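Local coordinates for protein amidase, hydantoinase/carbamoylase family (PDB 6C0D) that probably hydrolyses N-carbamoyl-L-amino acids to the free amino acids, as a metal-dependent homodimeric amidase of the peptidase M20 family, at residues 87-92 / 132-137; 103-108 / 128-133. All coordinates share one frame; numbering follows the deposited sequence.

Contact 1. Residues 87-92 / 132-137; sequences GSHSDT and IDEEGT. With ZN (zinc ion), chain B.
H89 and D91, from the H-x-D motif of the M20 peptidase family in which H89 is the zinc ligand, face the acidic loop D133-E134-E135 and show how an aspartate that receives two backbone N-H groups can hold a loop whose glutamates flank a metal-binding histidine. E134 lies over one face of the imidazole: its CB sits 3.9 Å from the H89 ring centroid, the bend at chi2 (-84°) turns CD back toward the imidazole, and OE1 lies over its face, 3.4 Å from H89 NE2. Ring and carboxylate are only 26° apart. The carboxylate of E135, by contrast, stands nearly perpendicular to that ring (85°), with OE2 3.3 Å from H89 CE1. H89 NE2 binds the zinc ion at 2.1 Å, alongside D100, H196 and two waters; E135 is a predicted ligand of a second metal. In the ring plane, H89 ND1 donates to D91 O at 3.0 Å, which together with the zinc bond holds the ring's rotation. D91 OD2 accepts E135 N through its syn lone pair at 3.1 Å, while the bond from E134 N to OD1 is weak. One water donates to D91 OD2 and T92 O and accepts from T137 OG1 at 2.6 Å.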
loop_
_atom_site.group_PDB
_atom_site.type_symbol
_atom_site.label_atom_id
_atom_site.label_comp_id
_atom_site.label_asym_id
_atom_site.label_seq_id
_atom_site.Cartn_x
_atom_site.Cartn_y
_atom_site.Cartn_z
ATOM N N GLY A 87 -15.874 -35.364 -12.353
ATOM C CA GLY A 87 -16.353 -34.042 -12.704
ATOM C C GLY A 87 -15.419 -32.942 -12.265
ATOM O O GLY A 87 -14.275 -33.180 -11.891
ATOM N N SER A 88 -15.936 -31.722 -12.350
ATOM C CA SER A 88 -15.243 -30.522 -11.905
ATOM C C SER A 88 -16.279 -29.410 -11.909
ATOM O O SER A 88 -17.437 -29.670 -11.564
ATOM C CB SER A 88 -14.046 -30.196 -12.806
ATOM O OG SER A 88 -13.243 -29.189 -12.221
ATOM N N HIS A 89 -15.898 -28.187 -12.296
ATOM C CA HIS A 89 -16.837 -27.071 -12.379
ATOM C C HIS A 89 -16.744 -26.442 -13.763
ATOM O O HIS A 89 -15.721 -26.538 -14.431
ATOM C CB HIS A 89 -16.535 -26.010 -11.307
ATOM C CG HIS A 89 -15.156 -25.434 -11.418
ATOM N ND1 HIS A 89 -14.902 -24.207 -11.998
ATOM C CD2 HIS A 89 -13.949 -25.936 -11.056
ATOM C CE1 HIS A 89 -13.601 -23.966 -11.964
ATOM N NE2 HIS A 89 -13.000 -25.000 -11.399
ATOM N N SER A 90 -17.807 -25.769 -14.203
ATOM C CA SER A 90 -17.734 -25.067 -15.478
ATOM C C SER A 90 -18.000 -23.572 -15.355
ATOM O O SER A 90 -18.046 -22.883 -16.383
ATOM C CB SER A 90 -18.699 -25.700 -16.497
ATOM O OG SER A 90 -20.040 -25.661 -16.021
ATOM N N ASP A 91 -18.167 -23.047 -14.137
ATOM C CA ASP A 91 -18.219 -21.610 -13.933
ATOM C C ASP A 91 -16.801 -21.056 -13.854
ATOM O O ASP A 91 -15.843 -21.774 -13.559
ATOM C CB ASP A 91 -18.994 -21.249 -12.656
ATOM C CG ASP A 91 -18.285 -21.712 -11.371
ATOM O OD1 ASP A 91 -18.030 -22.926 -11.209
ATOM O OD2 ASP A 91 -17.988 -20.861 -10.511
ATOM N N THR A 92 -16.674 -19.762 -14.112
ATOM C CA THR A 92 -15.379 -19.105 -14.116
ATOM C C THR A 92 -15.374 -17.946 -13.133
ATOM O O THR A 92 -16.414 -17.508 -12.630
ATOM C CB THR A 92 -15.019 -18.568 -15.508
ATOM O OG1 THR A 92 -15.840 -17.425 -15.790
ATOM C CG2 THR A 92 -15.227 -19.637 -16.576
ATOM N N ILE A 132 -21.964 -26.411 -9.324
ATOM C CA ILE A 132 -22.192 -24.973 -9.481
ATOM C C ILE A 132 -21.264 -24.184 -8.559
ATOM O O ILE A 132 -20.980 -24.593 -7.426
ATOM C CB ILE A 132 -23.675 -24.628 -9.210
ATOM C CG1 ILE A 132 -23.984 -23.157 -9.530
ATOM C CG2 ILE A 132 -24.048 -24.907 -7.747
ATOM C CD1 ILE A 132 -23.852 -22.808 -11.006
ATOM N N ASP A 133 -20.768 -23.050 -9.065
ATOM C CA ASP A 133 -20.144 -21.981 -8.271
ATOM C C ASP A 133 -18.963 -22.450 -7.422
ATOM O O ASP A 133 -18.803 -22.049 -6.265
ATOM C CB ASP A 133 -21.171 -21.255 -7.393
ATOM C CG ASP A 133 -20.818 -19.783 -7.203
ATOM O OD1 ASP A 133 -20.078 -19.257 -8.066
ATOM O OD2 ASP A 133 -21.258 -19.152 -6.208
ATOM N N GLU A 134 -18.082 -23.241 -8.025
ATOM C CA GLU A 134 -16.805 -23.500 -7.370
ATOM C C GLU A 134 -16.049 -22.197 -7.125
ATOM O O GLU A 134 -15.367 -22.053 -6.107
ATOM C CB GLU A 134 -15.967 -24.462 -8.213
ATOM C CG GLU A 134 -14.675 -24.928 -7.569
ATOM C CD GLU A 134 -13.529 -23.948 -7.762
ATOM O OE1 GLU A 134 -13.621 -23.068 -8.651
ATOM O OE2 GLU A 134 -12.545 -24.046 -7.001
ATOM N N GLU A 135 -16.166 -21.235 -8.044
ATOM C CA GLU A 135 -15.410 -19.990 -7.960
ATOM C C GLU A 135 -16.029 -18.976 -7.009
ATOM O O GLU A 135 -15.400 -17.949 -6.733
ATOM C CB GLU A 135 -15.264 -19.368 -9.357
ATOM C CG GLU A 135 -14.617 -20.312 -10.385
ATOM C CD GLU A 135 -13.099 -20.371 -10.266
ATOM O OE1 GLU A 135 -12.550 -19.825 -9.280
ATOM O OE2 GLU A 135 -12.455 -20.953 -11.172
ATOM N N GLY A 136 -17.232 -19.226 -6.510
ATOM C CA GLY A 136 -17.814 -18.354 -5.502
ATOM C C GLY A 136 -18.304 -17.011 -5.998
ATOM O O GLY A 136 -18.073 -15.990 -5.335
ATOM N N THR A 137 -18.981 -16.978 -7.145
ATOM C CA THR A 137 -19.670 -15.752 -7.534
ATOM C C THR A 137 -20.738 -15.395 -6.506
ATOM O O THR A 137 -20.936 -14.217 -6.183
ATOM C CB THR A 137 -20.273 -15.909 -8.931
ATOM O OG1 THR A 137 -19.216 -16.071 -9.885
ATOM C CG2 THR A 137 -21.097 -14.689 -9.311
HETATM ZN ZN ZN B . -10.981 -25.053 -10.990
HETATM O O HOH W 1 -18.579 -18.250 -11.171
HETATM O O HOH W 2 -10.313 -23.417 -9.838
HETATM O O HOH W 3 -11.206 -26.289 -9.117
#

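Contact 2. Residues 103-108 / 128-133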
loop_
_atom_site.group_PDB
_atom_site.type_symbol
_atom_site.label_atom_id
_atom_site.label_comp_id
_atom_site.label_asym_id
_atom_site.label_seq_id
_atom_site.Cartn_x
_atom_site.Cartn_y
_atom_site.Cartn_z
ATOM N N LEU A 103 -11.913 -28.650 -18.138
ATOM C CA LEU A 103 -11.161 -29.870 -18.421
ATOM C C LEU A 103 -11.791 -31.091 -17.756
ATOM O O LEU A 103 -12.038 -32.110 -18.410
ATOM C CB LEU A 103 -9.714 -29.713 -17.956
ATOM C CG LEU A 103 -8.824 -30.876 -18.398
ATOM C CD1 LEU A 103 -8.155 -30.531 -19.739
ATOM C CD2 LEU A 103 -7.760 -31.206 -17.336
ATOM N N GLY A 104 -12.046 -31.012 -16.449
ATOM C CA GLY A 104 -12.506 -32.202 -15.743
ATOM C C GLY A 104 -13.952 -32.543 -16.053
ATOM O O GLY A 104 -14.330 -33.720 -16.041
ATOM N N VAL A 105 -14.778 -31.534 -16.339
ATOM C CA VAL A 105 -16.163 -31.800 -16.740
ATOM C C VAL A 105 -16.193 -32.578 -18.048
ATOM O O VAL A 105 -16.883 -33.598 -18.169
ATOM C CB VAL A 105 -16.964 -30.488 -16.865
ATOM C CG1 VAL A 105 -18.378 -30.791 -17.381
ATOM C CG2 VAL A 105 -17.035 -29.762 -15.510
ATOM N N ILE A 106 -15.457 -32.089 -19.060
ATOM C CA ILE A 106 -15.488 -32.755 -20.360
ATOM C C ILE A 106 -14.711 -34.072 -20.330
ATOM O O ILE A 106 -15.110 -35.046 -20.988
ATOM C CB ILE A 106 -14.974 -31.810 -21.457
ATOM C CG1 ILE A 106 -15.827 -30.536 -21.501
ATOM C CG2 ILE A 106 -14.955 -32.514 -22.822
ATOM C CD1 ILE A 106 -17.326 -30.811 -21.684
ATOM N N TYR A 107 -13.616 -34.149 -19.564
ATOM C CA TYR A 107 -13.006 -35.462 -19.335
ATOM C C TYR A 107 -14.040 -36.447 -18.803
ATOM O O TYR A 107 -14.128 -37.587 -19.265
ATOM C CB TYR A 107 -11.849 -35.398 -18.327
ATOM C CG TYR A 107 -10.468 -35.006 -18.824
ATOM C CD1 TYR A 107 -10.282 -34.251 -19.984
ATOM C CD2 TYR A 107 -9.342 -35.364 -18.086
ATOM C CE1 TYR A 107 -9.001 -33.869 -20.398
ATOM C CE2 TYR A 107 -8.068 -34.988 -18.484
ATOM C CZ TYR A 107 -7.899 -34.246 -19.641
ATOM O OH TYR A 107 -6.634 -33.882 -20.047
ATOM N N GLY A 108 -14.818 -36.027 -17.803
ATOM C CA GLY A 108 -15.810 -36.934 -17.241
ATOM C C GLY A 108 -16.786 -37.424 -18.293
ATOM O O GLY A 108 -17.077 -38.617 -18.382
ATOM N N VAL A 128 -21.369 -38.031 -14.178
ATOM C CA VAL A 128 -20.588 -36.863 -14.586
ATOM C C VAL A 128 -21.175 -35.610 -13.954
ATOM O O VAL A 128 -22.392 -35.408 -13.995
ATOM C CB VAL A 128 -20.560 -36.729 -16.129
ATOM C CG1 VAL A 128 -19.712 -35.544 -16.556
ATOM C CG2 VAL A 128 -20.042 -38.021 -16.758
ATOM N N ALA A 129 -20.315 -34.721 -13.438
ATOM C CA ALA A 129 -20.815 -33.550 -12.720
ATOM C C ALA A 129 -20.108 -32.260 -13.115
ATOM O O ALA A 129 -18.890 -32.244 -13.325
ATOM C CB ALA A 129 -20.665 -33.720 -11.205
ATOM N N SER A 130 -20.885 -31.172 -13.174
ATOM C CA SER A 130 -20.358 -29.806 -13.117
ATOM C C SER A 130 -20.961 -29.144 -11.882
ATOM O O SER A 130 -22.124 -28.720 -11.908
ATOM C CB SER A 130 -20.683 -29.010 -14.382
ATOM O OG SER A 130 -20.290 -27.649 -14.219
ATOM N N TRP A 131 -20.183 -29.064 -10.801
ATOM C CA TRP A 131 -20.681 -28.471 -9.562
ATOM C C TRP A 131 -20.810 -26.964 -9.716
ATOM O O TRP A 131 -19.865 -26.300 -10.145
ATOM C CB TRP A 131 -19.736 -28.775 -8.402
ATOM C CG TRP A 131 -19.275 -30.193 -8.331
ATOM C CD1 TRP A 131 -17.998 -30.658 -8.516
ATOM C CD2 TRP A 131 -20.087 -31.345 -8.068
ATOM N NE1 TRP A 131 -17.968 -32.028 -8.361
ATOM C CE2 TRP A 131 -19.237 -32.475 -8.096
ATOM C CE3 TRP A 131 -21.455 -31.529 -7.799
ATOM C CZ2 TRP A 131 -19.703 -33.767 -7.866
ATOM C CZ3 TRP A 131 -21.923 -32.819 -7.587
ATOM C CH2 TRP A 131 -21.049 -33.921 -7.619
ATOM N N ILE A 132 -21.964 -26.411 -9.324
ATOM C CA ILE A 132 -22.192 -24.973 -9.481
ATOM C C ILE A 132 -21.264 -24.184 -8.559
ATOM O O ILE A 132 -20.980 -24.593 -7.426
ATOM C CB ILE A 132 -23.675 -24.628 -9.210
ATOM C CG1 ILE A 132 -23.984 -23.157 -9.530
ATOM C CG2 ILE A 132 -24.048 -24.907 -7.747
ATOM C CD1 ILE A 132 -23.852 -22.808 -11.006
ATOM N N ASP A 133 -20.768 -23.050 -9.065
ATOM C CA ASP A 133 -20.144 -21.981 -8.271
ATOM C C ASP A 133 -18.963 -22.450 -7.422
ATOM O O ASP A 133 -18.803 -22.049 -6.265
ATOM C CB ASP A 133 -21.171 -21.255 -7.393
ATOM C CG ASP A 133 -20.818 -19.783 -7.203
ATOM O OD1 ASP A 133 -20.078 -19.257 -8.066
ATOM O OD2 ASP A 133 -21.258 -19.152 -6.208
#
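V128 sets its two methyl groups against the backbone of helix 102-117, CG2 coming within 3.4 Å of G108 O and CG1 within 3.8 Å of V105 O. The approach is close because G108 carries no side chain on the side turned to the strand, and the valine meets its carbonyl group directly, with V128 CG2 3.6 Å from G108 C. About one helical turn earlier, V105 answers from the helix: its CG2, anti to its own carbonyl carbon, packs 3.9 Å from S130 CB and 3.8 Å from A129 O. This is a helix laid over a strand of the beta-alpha-beta unit formed by strand 83-88, helix 102-117 and strand 125-130. The local axes come within 7.6 Å and run nearly antiparallel, at 157°, as expected of a helix returning across parallel strands.

Helix 45-60 extends this layer, L54 touching both V105 and S130 and M58 touching V128. The strand is held from its two neighbours, A129 pairing through its backbone with I86 and S88, V128 with G75 and S130 with V73. On the sheet face away from the helix, the CB of A129 lies 3.4 Å above the plane of the W131 ring, whose NE1 is hydrogen-bonded to Y192 OH. S130 meets the helix chiefly through CB: OG, anti to the backbone N (chi1 173°), is bonded to S90 OG in the loop that carries H89.

No hydrogen bond crosses from 103-108 to 128-133. Methyl groups meet carbonyl and methylene atoms, so the fit between helix and strand rests on shape and burial, while the directional bonds that hold the strand lie within the sheet and between S130 and S90.

Contact 1 and contact 2 have centres about 9 Å apart and share I132 and D133, where strand 125-130 has run out into the acidic loop. Along the chain, 87-92 comes first, then 103-108, then 128-133 overlapping 132-137: the chain leaves strand 83-88 through the zinc loop, passes along helix 102-117 and comes back beside its starting strand. That parallel pairing continues at the strand ends, where S88 O and W131 N lie 2.9 Å apart, a probable hydrogen bond. Helix 102-117 also packs on the loop, V105 CG2 lying 3.6 Å from H89 O. Contact 2 packs helix on strand inside the unit; contact 1 joins the loops at the C-terminal ends of its two parallel strands, where H89 binds the zinc ion.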